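Local coordinates for secreted RxLR effector peptide protein (Phytophthora infestans, PDB 5L7S) that binds host ATG8CL through its C-terminal ATG8-interacting motif and stimulates autophagosome formation, as a pathogen effector that co-opts the autophagy of the plant cell, at residues E26-L31 against V47-L52; D67-Y72 against T128-D133; N78-L83 against D139-F144; F163-M168 against A199-R204. One frame throughout, in Å; residues are numbered along the deposited sequence.

Interaction 1: residues E26-L31 against V47-L52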
loop_
_atom_site.group_PDB
_atom_site.type_symbol
_atom_site.label_atom_id
_atom_site.label_comp_id
_atom_site.label_asym_id
_atom_site.label_seq_id
_atom_site.Cartn_x
_atom_site.Cartn_y
_atom_site.Cartn_z
ATOM N N GLU A 26 12.014 -19.692 9.320
ATOM C CA GLU A 26 11.657 -20.716 10.320
ATOM C C GLU A 26 12.030 -20.268 11.733
ATOM O O GLU A 26 11.232 -20.413 12.660
ATOM C CB GLU A 26 12.344 -22.057 10.035
ATOM C CG GLU A 26 11.974 -22.722 8.713
ATOM C CD GLU A 26 12.867 -23.912 8.359
ATOM O OE1 GLU A 26 12.399 -24.786 7.601
ATOM O OE2 GLU A 26 14.034 -23.983 8.817
ATOM N N LEU A 27 13.239 -19.728 11.890
ATOM C CA LEU A 27 13.702 -19.243 13.195
ATOM C C LEU A 27 12.896 -18.039 13.679
ATOM O O LEU A 27 12.602 -17.931 14.865
ATOM C CB LEU A 27 15.198 -18.892 13.169
ATOM C CG LEU A 27 15.802 -18.528 14.540
ATOM C CD1 LEU A 27 15.784 -19.724 15.485
ATOM C CD2 LEU A 27 17.213 -17.977 14.419
ATOM N N PHE A 28 12.555 -17.135 12.764
ATOM C CA PHE A 28 11.714 -15.975 13.089
ATOM C C PHE A 28 10.395 -16.413 13.745
ATOM O O PHE A 28 9.974 -15.837 14.755
ATOM C CB PHE A 28 11.445 -15.148 11.826
ATOM C CG PHE A 28 10.838 -13.803 12.094
ATOM C CD1 PHE A 28 11.642 -12.724 12.447
ATOM C CD2 PHE A 28 9.464 -13.607 11.976
ATOM C CE1 PHE A 28 11.086 -11.474 12.686
ATOM C CE2 PHE A 28 8.902 -12.361 12.217
ATOM C CZ PHE A 28 9.713 -11.295 12.573
ATOM N N GLY A 29 9.777 -17.450 13.177
ATOM C CA GLY A 29 8.581 -18.075 13.740
ATOM C C GLY A 29 8.740 -18.651 15.141
ATOM O O GLY A 29 7.979 -18.288 16.046
ATOM N N VAL A 30 9.731 -19.522 15.337
ATOM C CA VAL A 30 9.912 -20.204 16.635
ATOM C C VAL A 30 10.414 -19.270 17.745
ATOM O O VAL A 30 10.108 -19.482 18.920
ATOM C CB VAL A 30 10.809 -21.469 16.543
ATOM C CG1 VAL A 30 10.304 -22.415 15.454
ATOM C CG2 VAL A 30 12.275 -21.112 16.330
ATOM N N LEU A 31 11.175 -18.242 17.375
ATOM C CA LEU A 31 11.544 -17.177 18.312
ATOM C C LEU A 31 10.399 -16.191 18.562
ATOM O O LEU A 31 10.529 -15.326 19.427
ATOM C CB LEU A 31 12.779 -16.410 17.818
ATOM C CG LEU A 31 14.108 -17.161 17.687
ATOM C CD1 LEU A 31 15.203 -16.195 17.263
ATOM C CD2 LEU A 31 14.494 -17.856 18.982
ATOM N N VAL A 47 18.088 -9.195 17.768
ATOM C CA VAL A 47 19.482 -8.864 17.428
ATOM C C VAL A 47 20.223 -10.129 16.979
ATOM O O VAL A 47 20.885 -10.128 15.942
ATOM C CB VAL A 47 20.233 -8.188 18.607
ATOM C CG1 VAL A 47 21.660 -7.826 18.203
ATOM C CG2 VAL A 47 19.483 -6.947 19.089
ATOM N N GLN A 48 20.082 -11.200 17.760
ATOM C CA GLN A 48 20.631 -12.516 17.407
ATOM C C GLN A 48 20.102 -13.020 16.060
ATOM O O GLN A 48 20.865 -13.549 15.250
ATOM C CB GLN A 48 20.344 -13.549 18.511
ATOM C CG GLN A 48 21.288 -13.482 19.708
ATOM C CD GLN A 48 22.634 -14.143 19.440
ATOM O OE1 GLN A 48 23.519 -13.552 18.819
ATOM N NE2 GLN A 48 22.796 -15.375 19.913
ATOM N N TRP A 49 18.801 -12.854 15.825
ATOM C CA TRP A 49 18.203 -13.224 14.539
ATOM C C TRP A 49 18.862 -12.492 13.367
ATOM O O TRP A 49 19.099 -13.096 12.324
ATOM C CB TRP A 49 16.683 -12.992 14.530
ATOM C CG TRP A 49 16.052 -13.416 13.251
ATOM C CD1 TRP A 49 15.784 -14.688 12.859
ATOM C CD2 TRP A 49 15.639 -12.566 12.177
ATOM N NE1 TRP A 49 15.222 -14.691 11.609
ATOM C CE2 TRP A 49 15.119 -13.400 11.165
ATOM C CE3 TRP A 49 15.655 -11.180 11.972
ATOM C CZ2 TRP A 49 14.617 -12.898 9.961
ATOM C CZ3 TRP A 49 15.153 -10.677 10.774
ATOM C CH2 TRP A 49 14.642 -11.538 9.783
ATOM N N LEU A 50 19.168 -11.205 13.545
ATOM C CA LEU A 50 19.877 -10.431 12.519
ATOM C C LEU A 50 21.286 -10.975 12.292
ATOM O O LEU A 50 21.725 -11.104 11.143
ATOM C CB LEU A 50 19.940 -8.942 12.880
ATOM C CG LEU A 50 18.606 -8.190 12.945
ATOM C CD1 LEU A 50 18.822 -6.788 13.488
ATOM C CD2 LEU A 50 17.919 -8.142 11.586
ATOM N N ARG A 51 21.977 -11.312 13.382
ATOM C CA ARG A 51 23.302 -11.932 13.293
ATOM C C ARG A 51 23.267 -13.227 12.468
ATOM O O ARG A 51 24.155 -13.451 11.642
ATOM C CB ARG A 51 23.902 -12.183 14.685
ATOM C CG ARG A 51 24.217 -10.913 15.465
ATOM C CD ARG A 51 25.112 -11.183 16.664
ATOM N NE ARG A 51 25.149 -10.041 17.590
ATOM C CZ ARG A 51 24.536 -9.957 18.777
ATOM N NH1 ARG A 51 23.796 -10.952 19.265
ATOM N NH2 ARG A 51 24.666 -8.845 19.498
ATOM N N LEU A 52 22.237 -14.054 12.667
ATOM C CA LEU A 52 22.040 -15.245 11.829
ATOM C C LEU A 52 21.760 -14.882 10.377
ATOM O O LEU A 52 22.290 -15.521 9.469
ATOM C CB LEU A 52 20.893 -16.122 12.336
ATOM C CG LEU A 52 20.661 -17.395 11.495
ATOM C CD1 LEU A 52 21.771 -18.411 11.730
ATOM C CD2 LEU A 52 19.307 -18.021 11.763
#

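Interaction 2: residues D67-Y72 against T128-D133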
loop_
_atom_site.group_PDB
_atom_site.type_symbol
_atom_site.label_atom_id
_atom_site.label_comp_id
_atom_site.label_asym_id
_atom_site.label_seq_id
_atom_site.Cartn_x
_atom_site.Cartn_y
_atom_site.Cartn_z
ATOM N N ASP A 67 16.503 -8.729 0.772
ATOM C CA ASP A 67 16.023 -7.510 1.422
ATOM C C ASP A 67 14.500 -7.505 1.492
ATOM O O ASP A 67 13.928 -7.198 2.539
ATOM C CB ASP A 67 16.501 -6.255 0.670
ATOM C CG ASP A 67 17.976 -5.951 0.896
ATOM O OD1 ASP A 67 18.680 -6.755 1.535
ATOM O OD2 ASP A 67 18.442 -4.894 0.433
ATOM N N LEU A 68 13.855 -7.858 0.381
ATOM C CA LEU A 68 12.395 -7.884 0.319
ATOM C C LEU A 68 11.788 -8.987 1.192
ATOM O O LEU A 68 10.789 -8.737 1.880
ATOM C CB LEU A 68 11.910 -8.002 -1.129
ATOM C CG LEU A 68 12.284 -6.847 -2.068
ATOM C CD1 LEU A 68 11.593 -7.039 -3.411
ATOM C CD2 LEU A 68 11.939 -5.481 -1.483
ATOM N N ASP A 69 12.392 -10.180 1.178
ATOM C CA ASP A 69 12.032 -11.252 2.126
ATOM C C ASP A 69 12.021 -10.701 3.551
ATOM O O ASP A 69 11.051 -10.898 4.292
ATOM C CB ASP A 69 13.024 -12.432 2.071
ATOM C CG ASP A 69 12.907 -13.271 0.802
ATOM O OD1 ASP A 69 11.847 -13.262 0.139
ATOM O OD2 ASP A 69 13.899 -13.958 0.473
ATOM N N ILE A 70 13.096 -9.998 3.913
ATOM C CA ILE A 70 13.207 -9.372 5.228
ATOM C C ILE A 70 12.136 -8.300 5.415
ATOM O O ILE A 70 11.476 -8.273 6.447
ATOM C CB ILE A 70 14.610 -8.766 5.471
ATOM C CG1 ILE A 70 15.669 -9.875 5.550
ATOM C CG2 ILE A 70 14.640 -7.946 6.762
ATOM C CD1 ILE A 70 17.086 -9.395 5.299
ATOM N N TYR A 71 11.966 -7.424 4.427
ATOM C CA TYR A 71 11.022 -6.307 4.549
ATOM C C TYR A 71 9.586 -6.787 4.728
ATOM O O TYR A 71 8.884 -6.337 5.635
ATOM C CB TYR A 71 11.106 -5.366 3.342
ATOM C CG TYR A 71 10.322 -4.073 3.509
ATOM C CD1 TYR A 71 10.718 -3.112 4.436
ATOM C CD2 TYR A 71 9.187 -3.809 2.737
ATOM C CE1 TYR A 71 10.007 -1.927 4.595
ATOM C CE2 TYR A 71 8.468 -2.626 2.887
ATOM C CZ TYR A 71 8.880 -1.687 3.817
ATOM O OH TYR A 71 8.177 -0.508 3.971
ATOM N N TYR A 72 9.158 -7.708 3.877
ATOM C CA TYR A 72 7.764 -8.134 3.887
ATOM C C TYR A 72 7.420 -9.060 5.061
ATOM O O TYR A 72 6.272 -9.073 5.503
ATOM C CB TYR A 72 7.366 -8.714 2.522
ATOM C CG TYR A 72 7.227 -7.632 1.460
ATOM C CD1 TYR A 72 6.252 -6.643 1.579
ATOM C CD2 TYR A 72 8.075 -7.583 0.345
ATOM C CE1 TYR A 72 6.114 -5.646 0.627
ATOM C CE2 TYR A 72 7.940 -6.585 -0.616
ATOM C CZ TYR A 72 6.959 -5.618 -0.467
ATOM O OH TYR A 72 6.800 -4.620 -1.399
ATOM N N THR A 128 8.437 -6.986 -9.364
ATOM C CA THR A 128 9.832 -6.815 -8.960
ATOM C C THR A 128 9.862 -6.310 -7.514
ATOM O O THR A 128 10.604 -6.835 -6.689
ATOM C CB THR A 128 10.574 -5.808 -9.866
ATOM O OG1 THR A 128 10.522 -6.254 -11.225
ATOM C CG2 THR A 128 12.037 -5.648 -9.439
ATOM N N LEU A 129 9.028 -5.309 -7.225
ATOM C CA LEU A 129 8.906 -4.729 -5.880
ATOM C C LEU A 129 8.112 -5.584 -4.884
ATOM O O LEU A 129 8.092 -5.276 -3.690
ATOM C CB LEU A 129 8.257 -3.348 -5.967
ATOM C CG LEU A 129 9.000 -2.291 -6.781
ATOM C CD1 LEU A 129 8.130 -1.052 -6.928
ATOM C CD2 LEU A 129 10.332 -1.943 -6.134
ATOM N N ARG A 130 7.441 -6.627 -5.381
ATOM C CA ARG A 130 6.686 -7.580 -4.563
ATOM C C ARG A 130 5.587 -6.899 -3.744
ATOM O O ARG A 130 5.361 -7.231 -2.582
ATOM C CB ARG A 130 7.624 -8.412 -3.681
ATOM C CG ARG A 130 8.313 -9.540 -4.426
ATOM C CD ARG A 130 9.319 -10.242 -3.537
ATOM N NE ARG A 130 8.714 -10.726 -2.298
ATOM C CZ ARG A 130 9.391 -11.233 -1.269
ATOM N NH1 ARG A 130 10.717 -11.349 -1.310
ATOM N NH2 ARG A 130 8.730 -11.636 -0.186
ATOM N N LEU A 131 4.890 -5.961 -4.379
ATOM C CA LEU A 131 3.868 -5.171 -3.694
ATOM C C LEU A 131 2.608 -5.962 -3.351
ATOM O O LEU A 131 1.864 -5.550 -2.462
ATOM C CB LEU A 131 3.518 -3.916 -4.497
ATOM C CG LEU A 131 4.612 -2.845 -4.483
ATOM C CD1 LEU A 131 4.338 -1.778 -5.530
ATOM C CD2 LEU A 131 4.756 -2.213 -3.102
ATOM N N LYS A 132 2.376 -7.092 -4.023
ATOM C CA LYS A 132 1.313 -8.031 -3.618
ATOM C C LYS A 132 1.467 -8.519 -2.173
ATOM O O LYS A 132 0.473 -8.692 -1.466
ATOM C CB LYS A 132 1.245 -9.229 -4.568
ATOM C CG LYS A 132 0.639 -8.890 -5.917
ATOM C CD LYS A 132 0.777 -10.038 -6.902
ATOM C CE LYS A 132 0.141 -9.690 -8.240
ATOM N NZ LYS A 132 0.683 -10.514 -9.353
ATOM N N ASP A 133 2.713 -8.704 -1.734
ATOM C CA ASP A 133 3.010 -9.134 -0.359
ATOM C C ASP A 133 2.771 -8.054 0.712
ATOM O O ASP A 133 2.826 -8.356 1.903
ATOM C CB ASP A 133 4.458 -9.646 -0.254
ATOM C CG ASP A 133 4.742 -10.835 -1.172
ATOM O OD1 ASP A 133 3.820 -11.637 -1.440
ATOM O OD2 ASP A 133 5.899 -10.967 -1.623
#

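Interaction 3: residues N78-L83 against D139-F144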
loop_
_atom_site.group_PDB
_atom_site.type_symbol
_atom_site.label_atom_id
_atom_site.label_comp_id
_atom_site.label_asym_id
_atom_site.label_seq_id
_atom_site.Cartn_x
_atom_site.Cartn_y
_atom_site.Cartn_z
ATOM N N ASN A 78 4.976 -4.912 11.726
ATOM C CA ASN A 78 5.497 -3.556 11.983
ATOM C C ASN A 78 5.045 -2.608 10.887
ATOM O O ASN A 78 4.797 -3.041 9.763
ATOM C CB ASN A 78 7.027 -3.535 12.038
ATOM C CG ASN A 78 7.591 -4.366 13.174
ATOM O OD1 ASN A 78 7.842 -3.856 14.271
ATOM N ND2 ASN A 78 7.798 -5.652 12.916
ATOM N N SER A 79 4.952 -1.319 11.212
ATOM C CA SER A 79 4.566 -0.297 10.232
ATOM C C SER A 79 5.777 0.139 9.394
ATOM O O SER A 79 6.909 0.075 9.881
ATOM C CB SER A 79 3.944 0.925 10.925
ATOM O OG SER A 79 4.906 1.697 11.623
ATOM N N PRO A 80 5.544 0.605 8.144
ATOM C CA PRO A 80 6.611 1.173 7.303
ATOM C C PRO A 80 7.479 2.224 8.005
ATOM O O PRO A 80 8.681 2.286 7.759
ATOM C CB PRO A 80 5.836 1.826 6.156
ATOM C CG PRO A 80 4.603 1.011 6.036
ATOM C CD PRO A 80 4.250 0.604 7.435
ATOM N N GLU A 81 6.863 3.012 8.883
ATOM C CA GLU A 81 7.531 4.105 9.587
ATOM C C GLU A 81 8.500 3.548 10.631
ATOM O O GLU A 81 9.632 4.022 10.741
ATOM C CB GLU A 81 6.503 5.038 10.247
ATOM C CG GLU A 81 5.593 5.802 9.273
ATOM C CD GLU A 81 4.508 4.955 8.582
ATOM O OE1 GLU A 81 4.290 3.773 8.949
ATOM O OE2 GLU A 81 3.862 5.476 7.648
ATOM N N GLN A 82 8.053 2.538 11.380
ATOM C CA GLN A 82 8.915 1.817 12.328
ATOM C C GLN A 82 10.117 1.173 11.637
ATOM O O GLN A 82 11.248 1.267 12.133
ATOM C CB GLN A 82 8.133 0.726 13.064
ATOM C CG GLN A 82 7.119 1.221 14.083
ATOM C CD GLN A 82 6.227 0.095 14.575
ATOM O OE1 GLN A 82 5.347 -0.378 13.854
ATOM N NE2 GLN A 82 6.464 -0.356 15.800
ATOM N N LEU A 83 9.866 0.524 10.497
ATOM C CA LEU A 83 10.922 -0.156 9.735
ATOM C C LEU A 83 11.947 0.799 9.110
ATOM O O LEU A 83 13.126 0.458 9.003
ATOM C CB LEU A 83 10.316 -1.048 8.650
ATOM C CG LEU A 83 9.439 -2.206 9.128
ATOM C CD1 LEU A 83 8.896 -2.983 7.936
ATOM C CD2 LEU A 83 10.199 -3.131 10.066
ATOM N N ASP A 139 -0.804 1.013 0.759
ATOM C CA ASP A 139 -0.790 2.486 0.625
ATOM C C ASP A 139 0.058 3.271 1.647
ATOM O O ASP A 139 0.182 4.489 1.514
ATOM C CB ASP A 139 -2.216 3.079 0.546
ATOM C CG ASP A 139 -3.090 2.743 1.754
ATOM O OD1 ASP A 139 -2.703 1.880 2.575
ATOM O OD2 ASP A 139 -4.180 3.349 1.872
ATOM N N ASP A 140 0.634 2.598 2.644
ATOM C CA ASP A 140 1.604 3.223 3.548
ATOM C C ASP A 140 3.066 2.897 3.219
ATOM O O ASP A 140 3.964 3.511 3.799
ATOM C CB ASP A 140 1.302 2.838 5.002
ATOM C CG ASP A 140 -0.039 3.382 5.490
ATOM O OD1 ASP A 140 -0.423 4.512 5.103
ATOM O OD2 ASP A 140 -0.709 2.678 6.275
ATOM N N THR A 141 3.318 1.956 2.304
ATOM C CA THR A 141 4.693 1.556 1.997
ATOM C C THR A 141 5.344 2.564 1.045
ATOM O O THR A 141 4.710 2.985 0.075
ATOM C CB THR A 141 4.800 0.137 1.387
ATOM O OG1 THR A 141 4.238 0.112 0.071
ATOM C CG2 THR A 141 4.096 -0.883 2.263
ATOM N N PRO A 142 6.608 2.957 1.317
ATOM C CA PRO A 142 7.312 3.847 0.390
ATOM C C PRO A 142 7.452 3.286 -1.027
ATOM O O PRO A 142 7.329 4.042 -1.985
ATOM C CB PRO A 142 8.690 4.031 1.045
ATOM C CG PRO A 142 8.828 2.906 2.005
ATOM C CD PRO A 142 7.443 2.635 2.490
ATOM N N MET A 143 7.688 1.981 -1.154
ATOM C CA MET A 143 7.817 1.344 -2.469
ATOM C C MET A 143 6.557 1.482 -3.329
ATOM O O MET A 143 6.656 1.607 -4.550
ATOM C CB MET A 143 8.203 -0.133 -2.334
ATOM C CG MET A 143 9.620 -0.349 -1.832
ATOM S SD MET A 143 10.235 -2.003 -2.192
ATOM C CE MET A 143 9.399 -2.961 -0.931
ATOM N N PHE A 144 5.385 1.465 -2.699
ATOM C CA PHE A 144 4.134 1.716 -3.413
ATOM C C PHE A 144 4.100 3.149 -3.936
ATOM O O PHE A 144 3.808 3.364 -5.110
ATOM C CB PHE A 144 2.923 1.456 -2.521
ATOM C CG PHE A 144 1.609 1.756 -3.185
ATOM C CD1 PHE A 144 1.181 1.001 -4.273
ATOM C CD2 PHE A 144 0.801 2.798 -2.735
ATOM C CE1 PHE A 144 -0.029 1.276 -4.893
ATOM C CE2 PHE A 144 -0.411 3.074 -3.349
ATOM C CZ PHE A 144 -0.826 2.313 -4.431
#

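Interaction 4: residues F163-M168 against A199-R204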
loop_
_atom_site.group_PDB
_atom_site.type_symbol
_atom_site.label_atom_id
_atom_site.label_comp_id
_atom_site.label_asym_id
_atom_site.label_seq_id
_atom_site.Cartn_x
_atom_site.Cartn_y
_atom_site.Cartn_z
ATOM N N PHE A 163 -0.553 0.584 -20.518
ATOM C CA PHE A 163 -0.967 0.035 -19.229
ATOM C C PHE A 163 -2.149 0.867 -18.731
ATOM O O PHE A 163 -2.032 2.093 -18.602
ATOM C CB PHE A 163 0.221 0.126 -18.265
ATOM C CG PHE A 163 -0.089 -0.262 -16.850
ATOM C CD1 PHE A 163 -0.092 -1.601 -16.464
ATOM C CD2 PHE A 163 -0.346 0.715 -15.891
ATOM C CE1 PHE A 163 -0.368 -1.957 -15.151
ATOM C CE2 PHE A 163 -0.616 0.366 -14.579
ATOM C CZ PHE A 163 -0.631 -0.973 -14.209
ATOM N N GLY A 164 -3.270 0.199 -18.446
ATOM C CA GLY A 164 -4.552 0.865 -18.178
ATOM C C GLY A 164 -5.068 0.770 -16.752
ATOM O O GLY A 164 -4.609 -0.058 -15.959
ATOM N N ASP A 165 -6.056 1.614 -16.454
ATOM C CA ASP A 165 -6.642 1.732 -15.109
ATOM C C ASP A 165 -7.190 0.420 -14.548
ATOM O O ASP A 165 -7.029 0.149 -13.361
ATOM C CB ASP A 165 -7.758 2.786 -15.095
ATOM C CG ASP A 165 -7.242 4.199 -15.311
ATOM O OD1 ASP A 165 -6.030 4.374 -15.570
ATOM O OD2 ASP A 165 -8.052 5.148 -15.225
ATOM N N THR A 166 -7.836 -0.382 -15.392
ATOM C CA THR A 166 -8.372 -1.679 -14.966
ATOM C C THR A 166 -7.267 -2.657 -14.560
ATOM O O THR A 166 -7.422 -3.400 -13.589
ATOM C CB THR A 166 -9.255 -2.331 -16.055
ATOM O OG1 THR A 166 -8.654 -2.154 -17.346
ATOM C CG2 THR A 166 -10.652 -1.722 -16.052
ATOM N N GLN A 167 -6.160 -2.646 -15.298
ATOM C CA GLN A 167 -5.005 -3.497 -14.981
ATOM C C GLN A 167 -4.331 -3.099 -13.666
ATOM O O GLN A 167 -3.798 -3.957 -12.965
ATOM C CB GLN A 167 -3.990 -3.477 -16.125
ATOM C CG GLN A 167 -4.492 -4.147 -17.397
ATOM C CD GLN A 167 -3.779 -3.669 -18.646
ATOM O OE1 GLN A 167 -2.672 -3.134 -18.581
ATOM N NE2 GLN A 167 -4.416 -3.859 -19.796
ATOM N N MET A 168 -4.351 -1.805 -13.347
ATOM C CA MET A 168 -3.895 -1.307 -12.043
ATOM C C MET A 168 -4.784 -1.858 -10.925
ATOM O O MET A 168 -4.281 -2.386 -9.929
ATOM C CB MET A 168 -3.894 0.230 -12.028
ATOM C CG MET A 168 -3.405 0.859 -10.732
ATOM S SD MET A 168 -2.935 2.592 -10.914
ATOM C CE MET A 168 -4.494 3.431 -10.656
ATOM N N ALA A 199 -8.109 7.529 -10.382
ATOM C CA ALA A 199 -8.769 7.031 -9.179
ATOM C C ALA A 199 -10.275 7.208 -9.280
ATOM O O ALA A 199 -11.025 6.256 -9.077
ATOM C CB ALA A 199 -8.242 7.747 -7.945
ATOM N N ASP A 200 -10.702 8.428 -9.606
ATOM C CA ASP A 200 -12.126 8.743 -9.800
ATOM C C ASP A 200 -12.781 7.824 -10.833
ATOM O O ASP A 200 -13.932 7.432 -10.674
ATOM C CB ASP A 200 -12.320 10.219 -10.204
ATOM C CG ASP A 200 -12.137 11.198 -9.031
ATOM O OD1 ASP A 200 -11.754 10.773 -7.913
ATOM O OD2 ASP A 200 -12.383 12.412 -9.230
ATOM N N LYS A 201 -12.034 7.476 -11.873
ATOM C CA LYS A 201 -12.497 6.528 -12.883
ATOM C C LYS A 201 -12.699 5.139 -12.276
ATOM O O LYS A 201 -13.723 4.505 -12.514
ATOM C CB LYS A 201 -11.504 6.474 -14.048
ATOM C CG LYS A 201 -12.017 5.766 -15.287
ATOM C CD LYS A 201 -11.433 6.375 -16.557
ATOM C CE LYS A 201 -12.175 7.641 -16.967
ATOM N NZ LYS A 201 -11.734 8.157 -18.291
ATOM N N LEU A 202 -11.733 4.682 -11.483
ATOM C CA LEU A 202 -11.850 3.399 -10.780
ATOM C C LEU A 202 -13.012 3.373 -9.780
ATOM O O LEU A 202 -13.697 2.356 -9.668
ATOM C CB LEU A 202 -10.546 3.032 -10.064
ATOM C CG LEU A 202 -9.346 2.676 -10.945
ATOM C CD1 LEU A 202 -8.137 2.349 -10.079
ATOM C CD2 LEU A 202 -9.657 1.519 -11.884
ATOM N N GLU A 203 -13.236 4.477 -9.066
ATOM C CA GLU A 203 -14.401 4.582 -8.179
ATOM C C GLU A 203 -15.700 4.329 -8.949
ATOM O O GLU A 203 -16.549 3.571 -8.488
ATOM C CB GLU A 203 -14.460 5.940 -7.458
ATOM C CG GLU A 203 -13.366 6.125 -6.409
ATOM C CD GLU A 203 -13.695 7.130 -5.306
ATOM O OE1 GLU A 203 -14.745 7.810 -5.354
ATOM O OE2 GLU A 203 -12.877 7.242 -4.365
ATOM N N ARG A 204 -15.834 4.935 -10.125
ATOM C CA ARG A 204 -17.005 4.708 -10.972
ATOM C C ARG A 204 -17.087 3.254 -11.447
ATOM O O ARG A 204 -18.143 2.634 -11.347
ATOM C CB ARG A 204 -17.020 5.671 -12.163
ATOM C CG ARG A 204 -17.214 7.128 -11.762
ATOM C CD ARG A 204 -17.665 8.001 -12.928
ATOM N NE ARG A 204 -16.719 7.995 -14.046
ATOM C CZ ARG A 204 -15.559 8.660 -14.090
ATOM N NH1 ARG A 204 -15.145 9.422 -13.072
ATOM N NH2 ARG A 204 -14.800 8.567 -15.180
#

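Interaction 1: residues E26-L31 against V47-L52
Phe28 and Trp49 form the aromatic part of a contact between helix 24-30 and helix 44-60. The two segments run almost antiparallel, at 168°, with axes 10.9 Å apart. The edge of the phenyl ring points at one face of the indole in an edge-to-face (T-shaped) pair. Its centroid lies 5.1 Å from that of the six-membered ring of Trp49, and the planes are 61° apart. Phe28 CD1 sits over the indole, 3.8 Å from Trp49 CE2. Trp49 CG, anti to the backbone N (chi1 -178°), carries the indole toward segment 26-31.

The aliphatic contacts lie beside this pair. Leu27 CD2 approaches the indole at its edge, 3.9 Å from Trp49 CD1. The same methyl packs on Leu52 CD2. Leu31 CD1 lies near Trp49 CB at 4.5 Å. Trp17 of helix 9-20 touches both Leu27 and Leu52, and Leu73 of helix 67-75 touches both rings.

No hydrogen bond joins the two segments. The indole NE1 instead donates to Pro24 O, just before segment 26-31. The contact is therefore a mostly buried apolar core within the region assigned to WY-domain 1, where one N-H bond ties the indole to the start of the partner helix.

Interaction 2: residues D67-Y72 against T128-D133
Leu68 lies across from Arg130, and Tyr72 from Asp133 with CA atoms 6.5 Å apart, as the start of helix 67-75 faces the loop that follows helix 122-128. Arg130 has a positive phi (59°) and is the first residue to leave that helix.

Tyr72 reaches into the loop. Its OH donates to Leu129 O at 2.7 Å. Asp133 CB lies over one face of the ring in a CH-pi contact, 4.1 Å from the ring centroid. Tyr71 CD2 covers the opposite face. Arg130 CB packs on Tyr72 CE2 at 3.6 Å, and Tyr72 CD2 lies over one face of the guanidinium.

Charged groups form a network round Arg130. Its NH1 makes a salt bridge with Asp69 OD1 at 2.7 Å, meeting that oxygen from above the carboxylate plane. The Arg130 chain bends at chi3 (55°), which sets NE for its bond to Asp133. NE and NH2 both bond Asp133 OD2 side-on, NE at 2.9 Å. The guanidinium thus links two acids, one from each segment, and would offset their charges. Leu68 CB packs beside Arg130 NH1, and Leu68 CD1 lies against Thr128 O.

The two segments lie in the regions assigned to WY-domains 2 and 3. Met143 of helix 142-155 touches both Leu68 and Tyr72. Tyr71 touches Pro80, Leu83 and Phe87 of helix 80-91.

Interaction 3: residues N78-L83 against D139-F144
Pro80 meets Asp140, Thr141 and Pro142 where the starts of helix 80-91 and helix 142-155 come together. The closer-packed part is the Pro80 ring. Its CG lies 3.4 Å from Asp140 O and 3.9 Å from Asp140 CB. Its CB packs on Pro142 CD at 4.1 Å, so the two proline rings touch through their CH groups. Tyr71 of helix 67-75 touches both prolines and backs this side. Hydrogen bonding across the contact is absent. Asp140 O has a weak bond from Arg145 NH2.

The other side is loose and open to solvent. Glu81 and Asp140 are both exposed there. Glu81 OE2 stays 4.3 Å from Asp140 O and 5.1 Å from Asp140 OD1. Two like charges at this distance would tend to repel, so this edge probably adds little hold.

Each helix start is capped by a hydroxyl. Ser79 OG accepts from Gln82 N, while Gln82 OE1 accepts from both Ser79 N, at 2.8 Å, and Ser79 OG. This is a capping box. Thr141 OG1 accepts from Phe144 N at 3.3 Å and is also hydrogen-bonded to Leu138 O. A capping Ser or Thr followed by proline in the first turn is a classic helix start. Here two such starts, in regions assigned to WY-domains 2 and 3, meet through their prolines.

Interaction 4: residues F163-M168 against A199-R204
Asp165 and Leu202 make the nearest backbone approach, with CA atoms 7.0 Å apart. The first turn of helix 165-173, which follows the N-cap Gly164, faces the middle of helix 196-207.

Leu202 carries most of the contact from its side. Its two methyls meet different parts of the opposite turn. CD2 lies against the backbone at Asp165 O, 3.3 Å away, and 3.9 Å from Asp165 CB. CD1 meets the tip of Met168, whose CE is 3.8 Å off. The Met168 chain bends at chi3 (87°), which places CE beside this methyl. The Met168 and Leu202 side chains cross at about a right angle. Val186 and Leu189 of helix 179-189 continue this apolar patch, touching Leu202 and Met168 respectively.

The outer side is polar but weakly joined. Asp165 OD2 rests by the aliphatic stem of Lys201, 3.8 Å from CD. Lys201 NZ stays 5.7 Å from Asp165 OD2, too far for a salt bridge, though the opposite charges may attract weakly. Asp165 OD1 bonds His198 ND1 instead, which ties this helix start to a residue one turn before Leu202.

The segments themselves share no hydrogen bond. Trp147 of helix 142-155 also touches Met168. Leucine and methionine packed between helices are in keeping with the all-helical core of the region assigned to WY-domain 4, which holds both segments.

How the interactions relate
Interaction 1 comes first in the chain and closes a span of 15 residues between segments 26-31 and 47-52, within the region assigned to WY-domain 1. Interactions 2 and 3 follow, each closing a span of 55 residues. Their segments alternate along the chain, so the two cross. They lie 11 Å apart between centres and touch through Met143 and Tyr71. Together they tie the regions assigned to WY-domains 2 and 3. Interaction 4 comes last, closing a 30-residue, mostly helical span within the region of WY-domain 4. Its centre is 41 Å from that of interaction 1, across the centre of the chain.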